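Local atomic coordinates of predicted ATPase of the ABC class (Vibrio vulnificus, PDB entry 5D6A), a protein that binds the ATP analogue AMP-PNP and, as a member of the ABC ATPase class, probably hydrolyses ATP, although its cellular role is not established. Residues 322-325 with 326-329; 512-515 with 516-519; 553-556 with 557-560. One frame throughout, in Å; residues are numbered along the deposited sequence.

Interaction 1: 322-325 with 326-329. Unlike the reference sequence in segment 326-329: K327 (reference Arg).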
loop_
_atom_site.group_PDB
_atom_site.type_symbol
_atom_site.label_atom_id
_atom_site.label_comp_id
_atom_site.label_asym_id
_atom_site.label_seq_id
_atom_site.Cartn_x
_atom_site.Cartn_y
_atom_site.Cartn_z
ATOM N N HIS A 322 0.367 -30.883 3.494
ATOM C CA HIS A 322 1.556 -31.057 4.329
ATOM C C HIS A 322 2.271 -29.730 4.589
ATOM O O HIS A 322 2.248 -28.822 3.759
ATOM C CB HIS A 322 2.524 -32.047 3.671
ATOM C CG HIS A 322 3.819 -32.213 4.409
ATOM N ND1 HIS A 322 3.993 -33.142 5.412
ATOM C CD2 HIS A 322 5.003 -31.565 4.287
ATOM C CE1 HIS A 322 5.228 -33.059 5.877
ATOM N NE2 HIS A 322 5.860 -32.109 5.212
ATOM N N LEU A 323 2.902 -29.641 5.756
ATOM C CA LEU A 323 3.660 -28.465 6.165
ATOM C C LEU A 323 4.964 -28.902 6.822
ATOM O O LEU A 323 5.024 -29.969 7.437
ATOM C CB LEU A 323 2.851 -27.619 7.150
ATOM C CG LEU A 323 1.625 -26.896 6.592
ATOM C CD1 LEU A 323 0.807 -26.291 7.722
ATOM C CD2 LEU A 323 2.030 -25.826 5.588
ATOM N N PRO A 324 6.020 -28.081 6.690
ATOM C CA PRO A 324 7.290 -28.423 7.322
ATOM C C PRO A 324 7.203 -28.277 8.839
ATOM O O PRO A 324 6.195 -27.786 9.353
ATOM C CB PRO A 324 8.264 -27.398 6.735
ATOM C CG PRO A 324 7.413 -26.232 6.379
ATOM C CD PRO A 324 6.087 -26.799 5.964
HETATM N N MSE A 325 8.247 -28.708 9.541
HETATM C CA MSE A 325 8.301 -28.630 11.010
HETATM C C MSE A 325 7.100 -29.293 11.643
HETATM O O MSE A 325 6.642 -28.877 12.711
HETATM C CB MSE A 325 8.402 -27.176 11.485
HETATM C CG MSE A 325 9.366 -26.325 10.659
HETATM SE SE MSE A 325 11.133 -27.187 10.516
HETATM C CE MSE A 325 12.098 -26.033 11.789
ATOM N N GLY A 326 6.586 -30.329 10.982
ATOM C CA GLY A 326 5.430 -31.082 11.465
ATOM C C GLY A 326 4.289 -30.250 12.024
ATOM O O GLY A 326 3.777 -30.549 13.102
ATOM N N LYS A 327 3.887 -29.208 11.299
ATOM C CA LYS A 327 2.783 -28.359 11.748
ATOM C C LYS A 327 1.435 -28.903 11.277
ATOM O O LYS A 327 1.340 -29.568 10.242
ATOM C CB LYS A 327 2.970 -26.912 11.298
ATOM C CG LYS A 327 4.173 -26.234 11.941
ATOM C CD LYS A 327 4.216 -24.736 11.655
ATOM C CE LYS A 327 4.225 -24.418 10.166
ATOM N NZ LYS A 327 5.373 -25.049 9.451
ATOM N N ASP A 328 0.400 -28.599 12.051
ATOM C CA ASP A 328 -0.946 -29.081 11.788
ATOM C C ASP A 328 -1.640 -28.247 10.714
ATOM O O ASP A 328 -1.815 -27.036 10.875
ATOM C CB ASP A 328 -1.750 -29.045 13.095
ATOM C CG ASP A 328 -3.058 -29.812 13.015
ATOM O OD1 ASP A 328 -3.504 -30.153 11.900
ATOM O OD2 ASP A 328 -3.642 -30.078 14.087
ATOM N N THR A 329 -2.037 -28.905 9.624
ATOM C CA THR A 329 -2.744 -28.243 8.530
ATOM C C THR A 329 -4.190 -27.947 8.919
ATOM O O THR A 329 -4.875 -27.178 8.240
ATOM C CB THR A 329 -2.754 -29.103 7.249
ATOM O OG1 THR A 329 -3.399 -30.356 7.509
ATOM C CG2 THR A 329 -1.344 -29.356 6.760
#
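L323 and T329 form the well-packed end of this tight loop. The isobutyl group of L323 leans across the bend, and CG2 of T329 sits 3.9 Å from L323 CG and about as far from L323 CD1. CG2 can do this because chi1 of T329 (60°) sets the methyl beside the backbone N, anti to the carbonyl carbon. L323 CB also rests against the carbonyl of K327, with 4.0 Å from CB to K327 O. Both residues have further packing partners: T329 touches S317 and I320, and L323 meets F268 of the second subunit.

At the bend itself the chain makes a beta turn over residues 324-327. M325 and G326 both lie in the left-handed helical region, closest to a type III' turn, and the closing bond from K327 N to P324 O is weak, at 3.3 Å. The same oxygen takes a shorter bond from K327 NZ (2.9 Å), whose nitrogen lies well above the carbonyl plane, 49° out of it. Bends at chi3 and chi4 curl the lysine chain back to this carbonyl, where NZ also lies near the proline ring, 3.9 Å from P324 CG.

The looser side belongs to M325, G326 and D328, all exposed. The selenomethionine chain runs away from the turn toward Y428 of the second subunit, and the side chain of M325 comes within about 6 Å of a bound AMP-PNP. That position, at a face between two subunits and beside a nucleotide, is consistent with the ATP sandwich of ABC dimers. The CB of D328 points away from the turn, and OD1 accepts a hydrogen bond from the amide of A330.

Interaction 2: 512-515 with 516-519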
loop_
_atom_site.group_PDB
_atom_site.type_symbol
_atom_site.label_atom_id
_atom_site.label_comp_id
_atom_site.label_asym_id
_atom_site.label_seq_id
_atom_site.Cartn_x
_atom_site.Cartn_y
_atom_site.Cartn_z
ATOM N N ILE A 512 -15.265 -0.385 11.609
ATOM C CA ILE A 512 -14.751 -1.721 11.907
ATOM C C ILE A 512 -14.116 -1.711 13.297
ATOM O O ILE A 512 -14.337 -2.619 14.099
ATOM C CB ILE A 512 -13.736 -2.202 10.841
ATOM C CG1 ILE A 512 -14.463 -2.534 9.530
ATOM C CG2 ILE A 512 -13.000 -3.451 11.315
ATOM C CD1 ILE A 512 -13.548 -2.825 8.358
ATOM N N GLY A 513 -13.342 -0.670 13.583
ATOM C CA GLY A 513 -12.697 -0.542 14.882
ATOM C C GLY A 513 -13.705 -0.396 16.007
ATOM O O GLY A 513 -13.504 -0.929 17.103
ATOM N N TRP A 514 -14.798 0.321 15.750
ATOM C CA TRP A 514 -15.818 0.504 16.784
ATOM C C TRP A 514 -16.712 -0.729 16.971
ATOM O O TRP A 514 -17.414 -0.837 17.975
ATOM C CB TRP A 514 -16.603 1.798 16.570
ATOM C CG TRP A 514 -15.738 2.981 16.871
ATOM C CD1 TRP A 514 -15.136 3.814 15.974
ATOM C CD2 TRP A 514 -15.309 3.412 18.168
ATOM N NE1 TRP A 514 -14.387 4.758 16.631
ATOM C CE2 TRP A 514 -14.476 4.536 17.979
ATOM C CE3 TRP A 514 -15.563 2.969 19.473
ATOM C CZ2 TRP A 514 -13.894 5.226 19.048
ATOM C CZ3 TRP A 514 -14.986 3.655 20.535
ATOM C CH2 TRP A 514 -14.159 4.771 20.315
ATOM N N VAL A 515 -16.670 -1.657 16.017
ATOM C CA VAL A 515 -17.395 -2.917 16.160
ATOM C C VAL A 515 -16.564 -3.779 17.096
ATOM O O VAL A 515 -17.094 -4.429 17.992
ATOM C CB VAL A 515 -17.604 -3.636 14.815
ATOM C CG1 VAL A 515 -18.077 -5.067 15.034
ATOM C CG2 VAL A 515 -18.593 -2.865 13.953
ATOM N N TRP A 516 -15.251 -3.765 16.878
ATOM C CA TRP A 516 -14.299 -4.491 17.724
ATOM C C TRP A 516 -14.478 -4.035 19.167
ATOM O O TRP A 516 -14.517 -4.851 20.086
ATOM C CB TRP A 516 -12.870 -4.185 17.266
ATOM C CG TRP A 516 -12.482 -4.794 15.941
ATOM C CD1 TRP A 516 -13.315 -5.306 14.985
ATOM C CD2 TRP A 516 -11.171 -4.816 15.376
ATOM N NE1 TRP A 516 -12.590 -5.721 13.896
ATOM C CE2 TRP A 516 -11.272 -5.419 14.104
ATOM C CE3 TRP A 516 -9.914 -4.410 15.833
ATOM C CZ2 TRP A 516 -10.165 -5.627 13.285
ATOM C CZ3 TRP A 516 -8.814 -4.616 15.019
ATOM C CH2 TRP A 516 -8.947 -5.221 13.756
ATOM N N TYR A 517 -14.602 -2.721 19.345
ATOM C CA TYR A 517 -14.796 -2.121 20.663
ATOM C C TYR A 517 -16.005 -2.730 21.366
ATOM O O TYR A 517 -15.990 -2.919 22.578
ATOM C CB TYR A 517 -14.959 -0.598 20.538
ATOM C CG TYR A 517 -15.154 0.124 21.858
ATOM C CD1 TYR A 517 -14.064 0.479 22.649
ATOM C CD2 TYR A 517 -16.428 0.464 22.310
ATOM C CE1 TYR A 517 -14.235 1.140 23.854
ATOM C CE2 TYR A 517 -16.611 1.127 23.513
ATOM C CZ TYR A 517 -15.512 1.462 24.285
ATOM O OH TYR A 517 -15.689 2.116 25.483
ATOM N N GLN A 518 -17.047 -3.037 20.597
ATOM C CA GLN A 518 -18.264 -3.632 21.157
ATOM C C GLN A 518 -18.067 -5.108 21.473
ATOM O O GLN A 518 -18.595 -5.605 22.469
ATOM C CB GLN A 518 -19.456 -3.440 20.216
ATOM C CG GLN A 518 -19.863 -1.986 20.049
ATOM C CD GLN A 518 -21.075 -1.811 19.161
ATOM O OE1 GLN A 518 -21.783 -2.772 18.855
ATOM N NE2 GLN A 518 -21.329 -0.575 18.751
ATOM N N LEU A 519 -17.314 -5.807 20.626
ATOM C CA LEU A 519 -17.022 -7.218 20.855
ATOM C C LEU A 519 -16.273 -7.365 22.175
ATOM O O LEU A 519 -16.476 -8.326 22.908
ATOM C CB LEU A 519 -16.178 -7.799 19.716
ATOM C CG LEU A 519 -16.796 -7.842 18.312
ATOM C CD1 LEU A 519 -15.761 -8.305 17.297
ATOM C CD2 LEU A 519 -18.029 -8.733 18.268
#
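I512 and W516 meet one helical turn apart, their side chains running alongside each other off the same flank. The branch methyl CG2 of I512 does the touching: it comes 3.5 Å from W516 NE1 and 3.8 Å from W516 CE2, against the five-membered part of the indole. With chi1 at -72°, CG1 lies beside the backbone N and CG2 is turned beside the carbonyl carbon, which directs it down the helix to the indole. Beyond this pair, V515 and L519 make a looser apolar contact, with CG1 of the valine 4.5 Å from CG of the leucine.

These residues belong to the last two turns of helix 506-519 in the C-terminal domain, and their i to i+4 spacing gives the helix a buried apolar flank. W516 packs there on V559, A562 and L563 of helix 556-564 and meets F490 edge-to-face, while L519 lies against Q532 and L536 of helix 529-536.

On another flank, W514 presents its edge to the face of Y517 in a T-shaped pair. The six-membered ring of W514 and the Y517 ring have centroids 5.1 Å apart and planes at 63°. W514 CZ3 stands 3.7 Å above the plane of the Y517 ring, over its centre.

The polar part is the helix backbone. W516 N bonds to I512 O (163° at the hydrogen), Y517 N to G513 O, and L519 N to V515 O at 3.0 Å. Q518 N has weak bonds to both W514 O and V515 O, and Q518 CG lies 3.4 Å from W514 O.

Interaction 3: 553-556 with 557-560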
loop_
_atom_site.group_PDB
_atom_site.type_symbol
_atom_site.label_atom_id
_atom_site.label_comp_id
_atom_site.label_asym_id
_atom_site.label_seq_id
_atom_site.Cartn_x
_atom_site.Cartn_y
_atom_site.Cartn_z
ATOM N N LYS A 553 -21.474 2.001 7.742
ATOM C CA LYS A 553 -21.716 0.587 8.026
ATOM C C LYS A 553 -20.816 -0.315 7.194
ATOM O O LYS A 553 -20.873 -0.283 5.964
ATOM C CB LYS A 553 -23.176 0.181 7.789
ATOM C CG LYS A 553 -23.398 -1.318 8.005
ATOM C CD LYS A 553 -24.814 -1.795 7.724
ATOM C CE LYS A 553 -25.801 -1.259 8.739
ATOM N NZ LYS A 553 -27.148 -1.881 8.597
ATOM N N PRO A 554 -19.983 -1.125 7.867
ATOM C CA PRO A 554 -19.109 -2.050 7.174
ATOM C C PRO A 554 -19.775 -3.408 7.027
ATOM O O PRO A 554 -20.716 -3.711 7.762
ATOM C CB PRO A 554 -17.929 -2.166 8.127
ATOM C CG PRO A 554 -18.555 -2.059 9.478
ATOM C CD PRO A 554 -19.770 -1.179 9.325
ATOM N N ARG A 555 -19.301 -4.215 6.083
ATOM C CA ARG A 555 -19.838 -5.555 5.903
ATOM C C ARG A 555 -19.302 -6.450 7.015
ATOM O O ARG A 555 -18.147 -6.302 7.424
ATOM C CB ARG A 555 -19.413 -6.144 4.565
ATOM C CG ARG A 555 -19.865 -5.368 3.346
ATOM C CD ARG A 555 -19.577 -6.167 2.087
ATOM N NE ARG A 555 -18.150 -6.422 1.907
ATOM C CZ ARG A 555 -17.643 -7.223 0.973
ATOM N NH1 ARG A 555 -18.439 -7.878 0.129
ATOM N NH2 ARG A 555 -16.330 -7.384 0.888
ATOM N N PRO A 556 -20.134 -7.379 7.517
ATOM C CA PRO A 556 -19.666 -8.308 8.550
ATOM C C PRO A 556 -18.428 -9.077 8.098
ATOM O O PRO A 556 -17.511 -9.305 8.887
ATOM C CB PRO A 556 -20.845 -9.266 8.723
ATOM C CG PRO A 556 -22.039 -8.476 8.323
ATOM C CD PRO A 556 -21.583 -7.497 7.276
ATOM N N ILE A 557 -18.410 -9.460 6.827
ATOM C CA ILE A 557 -17.287 -10.200 6.265
ATOM C C ILE A 557 -16.007 -9.358 6.283
ATOM O O ILE A 557 -14.913 -9.896 6.422
ATOM C CB ILE A 557 -17.601 -10.709 4.832
ATOM C CG1 ILE A 557 -16.529 -11.698 4.367
ATOM C CG2 ILE A 557 -17.748 -9.550 3.851
ATOM C CD1 ILE A 557 -16.821 -12.333 3.024
ATOM N N ASP A 558 -16.142 -8.041 6.154
ATOM C CA ASP A 558 -14.975 -7.155 6.186
ATOM C C ASP A 558 -14.427 -6.987 7.608
ATOM O O ASP A 558 -13.215 -6.894 7.800
ATOM C CB ASP A 558 -15.301 -5.798 5.551
ATOM C CG ASP A 558 -15.506 -5.890 4.042
ATOM O OD1 ASP A 558 -14.925 -6.797 3.405
ATOM O OD2 ASP A 558 -16.235 -5.045 3.485
ATOM N N VAL A 559 -15.317 -6.953 8.598
ATOM C CA VAL A 559 -14.902 -6.839 9.998
ATOM C C VAL A 559 -14.065 -8.068 10.352
ATOM O O VAL A 559 -13.027 -7.959 11.012
ATOM C CB VAL A 559 -16.111 -6.754 10.950
ATOM C CG1 VAL A 559 -15.654 -6.716 12.400
ATOM C CG2 VAL A 559 -16.953 -5.527 10.640
HETATM N N MSE A 560 -14.525 -9.232 9.894
HETATM C CA MSE A 560 -13.823 -10.496 10.120
HETATM C C MSE A 560 -12.507 -10.465 9.402
HETATM O O MSE A 560 -11.473 -10.808 9.974
HETATM C CB MSE A 560 -14.633 -11.681 9.593
HETATM C CG MSE A 560 -15.810 -12.043 10.493
HETATM SE SE MSE A 560 -15.193 -12.459 12.318
HETATM C CE MSE A 560 -14.057 -14.019 11.919
HETATM O O HOH W 1 -16.957 -2.817 5.000
#
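R555 and D558 form the salt bridge of this contact, a side-on grip by two nitrogens on two oxygens. NE reaches D558 OD2 at 2.8 Å, almost straight (173°) and in the guanidinium plane, though it comes at the carboxylate from above its plane. R555 NH2 reaches D558 OD1 at 2.9 Å on the syn side. The two flat groups stand 54° apart, so this is not a coplanar pairing. A bend at chi3 (-62°) folds the arginine back over the first helical turn. NH1 is held by the carbonyls of G298 and A300, which with the aspartate should fix the guanidinium's rotation.

The backbone bonds begin helix 556-564. R555 is its N-cap residue, followed by P556, and its carbonyl accepts V559 N at 3.1 Å and, weakly, D558 N; P556 O takes M560 N. D558 OD2 also accepts a hydrogen bond from a water that in turn accepts from R555 N, so the water bridges the two groups that a capping box would join directly.

The rest is van der Waals packing. CG2 of I557 lies 3.6 Å above one face of the R555 guanidinium, over its centre, while P554 CG lies 4.0 Å from V559 CG2. I557 also packs on A353, A355 and M301, and V559 on I533 of helix 529-536.

Overall arrangement
Along the chain the three contacts come in series; none crosses or encloses another. Interaction 1 closes a turn in the loop between strands 311-312 and 332-334 of the P-loop domain, where the second subunit packs against it. Interaction 2 follows in the C-terminal domain, joining neighbouring turns at the end of helix 506-519, and interaction 3 fastens the loop after helix 529-536 to the start of helix 556-564. The last two touch, their centres about 11 Å apart: I512 packs on P554 and V559, and V515 on V559. R555 also ties interaction 3 to the P-loop domain. Interaction 1 stands apart, its centre over 30 Å from both others.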